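Local coordinates for mandelate racemase/muconate lactonizing enzyme family protein (Azoarcus sp., PDB 2QDE) that belongs to the mandelate racemase/muconate lactonizing enzyme family, pairing an enolase-type N-terminal domain with a TIM-barrel-like domain that holds a barium ion, at residues A150-A153 with L154-R158; L206-I209 with R210-K214. All blocks are in the same frame, centred on the assembly; numbering follows the deposited sequence.

Contact 1 of 2, residues A150-A153 with L154-R158; sequences AEEA and LAVLR
E152 and V156 meet one helical turn apart on helix 146-159, the helix of a beta-alpha-beta crossover between strands 135-140 and 164-167 in the TIM-barrel-like domain. The alpha-helical assignment rests on four successive i to i+4 bonds. L154 N donates to A150 O at 3.1 Å, and the next three residues continue the ladder: A155 N to E151 O, V156 N to E152 O and L157 N to A153 O. All four have N-H...O angles of 157° to 161°, so the helix runs through the contact without distortion.

The side-chain meeting is aliphatic. E152 CG lies 4.1 Å from V156 CG2, the two side chains meeting at a slant rather than running alongside each other. In V156, CG1 is anti to the backbone N (chi1 168°), which turns CG2 back down the helix until it rests 3.1 Å from E152 O, the same carbonyl that accepts V156 N. E152 has its own CG anti to N and continues as an extended chain; its OE1 accepts a hydrogen bond from G142 N, in the loop after strand 135-140. L141 of that loop touches E152, A153 and V156.

Two leucines repeat the i to i+4 pattern on other carbonyls: L154 CG sits 3.6 Å from A150 O, and L157 CG 3.4 Å from A153 O. A150, A153 and L157 also pack on helix 172-186, through E181, A185 and V186.

Chemically, the segment is held by four backbone hydrogen bonds, with aliphatic carbon of V156, L154 and L157 against the carbonyl oxygens. E152 combines both characters, since its methylene touches V156 while its carboxylate ties the helix to the preceding loop, a bond that should restrict rotation of the acid group.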
# COMPACT_ATOMS: atom_id res chain seq x y z
N ALA A 150 9.43 -25.16 -37.83
CA ALA A 150 9.70 -23.96 -38.61
C ALA A 150 9.07 -24.05 -40.00
O ALA A 150 8.65 -23.03 -40.56
CB ALA A 150 11.19 -23.75 -38.73
N GLU A 151 9.00 -25.26 -40.55
CA GLU A 151 8.39 -25.43 -41.88
C GLU A 151 6.88 -25.21 -41.79
O GLU A 151 6.27 -24.65 -42.71
CB GLU A 151 8.68 -26.83 -42.43
CG GLU A 151 10.16 -27.19 -42.43
CD GLU A 151 10.47 -28.46 -43.22
OE1 GLU A 151 9.77 -29.49 -43.01
OE2 GLU A 151 11.42 -28.43 -44.05
N GLU A 152 6.27 -25.64 -40.69
CA GLU A 152 4.84 -25.43 -40.52
C GLU A 152 4.58 -23.94 -40.29
O GLU A 152 3.54 -23.41 -40.69
CB GLU A 152 4.29 -26.24 -39.33
CG GLU A 152 2.81 -25.99 -39.06
CD GLU A 152 2.22 -26.91 -38.00
OE1 GLU A 152 2.99 -27.56 -37.26
OE2 GLU A 152 0.97 -26.98 -37.92
N ALA A 153 5.54 -23.27 -39.67
CA ALA A 153 5.43 -21.84 -39.40
C ALA A 153 5.33 -21.08 -40.72
O ALA A 153 4.46 -20.22 -40.89
CB ALA A 153 6.64 -21.35 -38.61
N LEU A 154 6.22 -21.40 -41.66
CA LEU A 154 6.22 -20.76 -42.96
C LEU A 154 4.93 -21.05 -43.73
O LEU A 154 4.39 -20.17 -44.38
CB LEU A 154 7.43 -21.23 -43.77
CG LEU A 154 8.79 -20.73 -43.28
CD1 LEU A 154 9.91 -21.48 -43.98
CD2 LEU A 154 8.89 -19.23 -43.54
N ALA A 155 4.44 -22.29 -43.64
CA ALA A 155 3.20 -22.67 -44.32
C ALA A 155 2.03 -21.86 -43.77
O ALA A 155 1.19 -21.36 -44.52
CB ALA A 155 2.94 -24.16 -44.13
N VAL A 156 1.99 -21.73 -42.44
CA VAL A 156 0.94 -20.98 -41.77
C VAL A 156 0.96 -19.52 -42.20
O VAL A 156 -0.09 -18.93 -42.48
CB VAL A 156 1.11 -21.06 -40.24
CG1 VAL A 156 0.20 -20.04 -39.56
CG2 VAL A 156 0.77 -22.46 -39.76
N LEU A 157 2.15 -18.92 -42.24
CA LEU A 157 2.28 -17.53 -42.64
C LEU A 157 1.87 -17.36 -44.11
O LEU A 157 1.23 -16.37 -44.46
CB LEU A 157 3.72 -17.05 -42.42
CG LEU A 157 4.10 -16.88 -40.94
CD1 LEU A 157 5.60 -16.65 -40.81
CD2 LEU A 157 3.31 -15.73 -40.33
N ARG A 158 2.24 -18.32 -44.95
CA ARG A 158 1.89 -18.25 -46.37
C ARG A 158 0.38 -18.26 -46.58
O ARG A 158 -0.14 -17.65 -47.52
CB ARG A 158 2.53 -19.41 -47.15
CG ARG A 158 3.84 -19.04 -47.83
CD ARG A 158 4.37 -20.17 -48.73
NE ARG A 158 5.11 -21.18 -47.98
CZ ARG A 158 4.68 -22.43 -47.78
NH1 ARG A 158 3.51 -22.82 -48.28
NH2 ARG A 158 5.42 -23.28 -47.08

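Contact 2 of 2, residues L206-I209 with R210-K214; sequences LTTI and RALEK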
# COMPACT_ATOMS: atom_id res chain seq x y z
N LEU A 206 12.48 -16.88 -14.90
CA LEU A 206 13.47 -15.83 -15.04
C LEU A 206 14.61 -16.23 -15.99
O LEU A 206 14.91 -15.52 -16.95
CB LEU A 206 14.03 -15.49 -13.65
CG LEU A 206 14.76 -14.16 -13.48
CD1 LEU A 206 13.99 -13.06 -14.20
CD2 LEU A 206 14.90 -13.84 -12.00
N THR A 207 15.21 -17.39 -15.74
CA THR A 207 16.31 -17.88 -16.57
C THR A 207 15.96 -18.11 -18.04
O THR A 207 16.67 -17.66 -18.93
CB THR A 207 16.88 -19.19 -16.01
OG1 THR A 207 17.30 -19.00 -14.66
CG2 THR A 207 18.07 -19.65 -16.85
N THR A 208 14.86 -18.81 -18.28
CA THR A 208 14.47 -19.12 -19.64
C THR A 208 14.05 -17.88 -20.41
O THR A 208 14.48 -17.69 -21.54
CB THR A 208 13.33 -20.14 -19.66
OG1 THR A 208 13.72 -21.29 -18.92
CG2 THR A 208 13.00 -20.55 -21.09
N ILE A 209 13.23 -17.03 -19.80
CA ILE A 209 12.79 -15.83 -20.48
C ILE A 209 13.98 -14.96 -20.85
O ILE A 209 14.05 -14.43 -21.96
CB ILE A 209 11.80 -15.02 -19.61
CG1 ILE A 209 10.54 -15.86 -19.37
CG2 ILE A 209 11.43 -13.72 -20.30
CD1 ILE A 209 9.53 -15.23 -18.45
N ARG A 210 14.94 -14.83 -19.93
CA ARG A 210 16.12 -14.03 -20.22
C ARG A 210 16.93 -14.69 -21.33
O ARG A 210 17.50 -14.01 -22.18
CB ARG A 210 16.97 -13.85 -18.96
CG ARG A 210 16.33 -12.89 -17.96
CD ARG A 210 17.19 -12.63 -16.74
NE ARG A 210 16.68 -11.48 -15.98
CZ ARG A 210 17.21 -11.03 -14.85
NH1 ARG A 210 18.28 -11.62 -14.34
NH2 ARG A 210 16.68 -9.99 -14.24
N ALA A 211 16.95 -16.02 -21.34
CA ALA A 211 17.67 -16.76 -22.36
C ALA A 211 17.01 -16.58 -23.73
O ALA A 211 17.64 -16.78 -24.76
CB ALA A 211 17.73 -18.23 -21.99
N LEU A 212 15.74 -16.21 -23.73
CA LEU A 212 14.99 -16.04 -24.97
C LEU A 212 14.86 -14.60 -25.44
O LEU A 212 14.38 -14.35 -26.55
CB LEU A 212 13.59 -16.64 -24.83
CG LEU A 212 13.50 -18.15 -24.55
CD1 LEU A 212 12.03 -18.55 -24.41
CD2 LEU A 212 14.16 -18.92 -25.70
N GLU A 213 15.28 -13.64 -24.62
CA GLU A 213 15.15 -12.23 -24.99
C GLU A 213 15.79 -11.86 -26.33
O GLU A 213 15.29 -10.98 -27.02
CB GLU A 213 15.69 -11.33 -23.87
CG GLU A 213 14.89 -11.47 -22.57
CD GLU A 213 15.32 -10.52 -21.46
OE1 GLU A 213 16.54 -10.33 -21.27
OE2 GLU A 213 14.43 -9.98 -20.76
N LYS A 214 16.87 -12.53 -26.71
CA LYS A 214 17.53 -12.21 -27.97
C LYS A 214 16.67 -12.57 -29.19
O LYS A 214 16.96 -12.11 -30.31
CB LYS A 214 18.89 -12.93 -28.06
CG LYS A 214 18.82 -14.43 -28.27
CD LYS A 214 20.22 -15.03 -28.26
CE LYS A 214 20.84 -14.90 -26.87
NZ LYS A 214 22.33 -15.08 -26.87
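The guanidinium of R210 carries L206 CD1 over one face, 3.5 Å above its plane and displaced toward the rim. CD1 is 3.6 Å from R210 NE and a little farther from CZ, which places the methyl over the NE side of the group. The nitrogens have polar partners: NH2 donates to K238 O of the same chain, and NH1 to A240 O of the second subunit, where P242 also packs on both L206 and R210. With NE hydrogen-bonded as well, all three guanidinium nitrogens have partners, and these bonds should fix the rotation of the plane beneath the methyl.

The torsions make the pair run side by side. L206 has CG anti to its N (chi1 -162°), whereas R210 has CG anti to the carbonyl carbon (chi1 -73°) and then stays extended as far as NE. R210 CG thereby passes 3.2 Å from L206 O, which also accepts R210 N at 3.1 Å.

A second parallel pair follows: T208 CG2 and L212 CD1 are 4.0 Å apart. T208 OG1 bonds back to Q204 O, leaving the methyl to face the leucine.

The backbone pattern changes at L212. A211 N still bonds T207 O at 2.9 Å, but L212 N is shared, with a weak bond to T208 O and another to I209 O at 3.0 Å. The latter is an i to i+3 bond whose donor stands above the carbonyl plane, 71° out of it. E213 CG closes on I209 O at 3.1 Å.

Pairs spaced i to i+4 are common to alpha-helices; here they sit on helix 202-212, the helix of the beta-alpha-beta crossover between strands 192-195 and 220-221 of the barrel, and R210 and L206 carry the pairing to a subunit interface.

From the N terminus the chain first builds strands of the antiparallel sheet and a run of helices, then enters the barrel at strand 135-140, and contact 1 is met on helix 146-159. Strand 164-167, helix 172-186 and strand 192-195 follow before contact 2 on helix 202-212. The two are in series, neither nested nor crossed, and since each is one continuous stretch neither closes a loop. Their centres lie 24 Å apart and their nearest atoms about 14 Å, without touching. Contact 1 is linked to helix 172-186, while contact 2 reaches a second subunit. Metal ligands D195 and N197 precede helix 202-212 in the chain and E221 follows it.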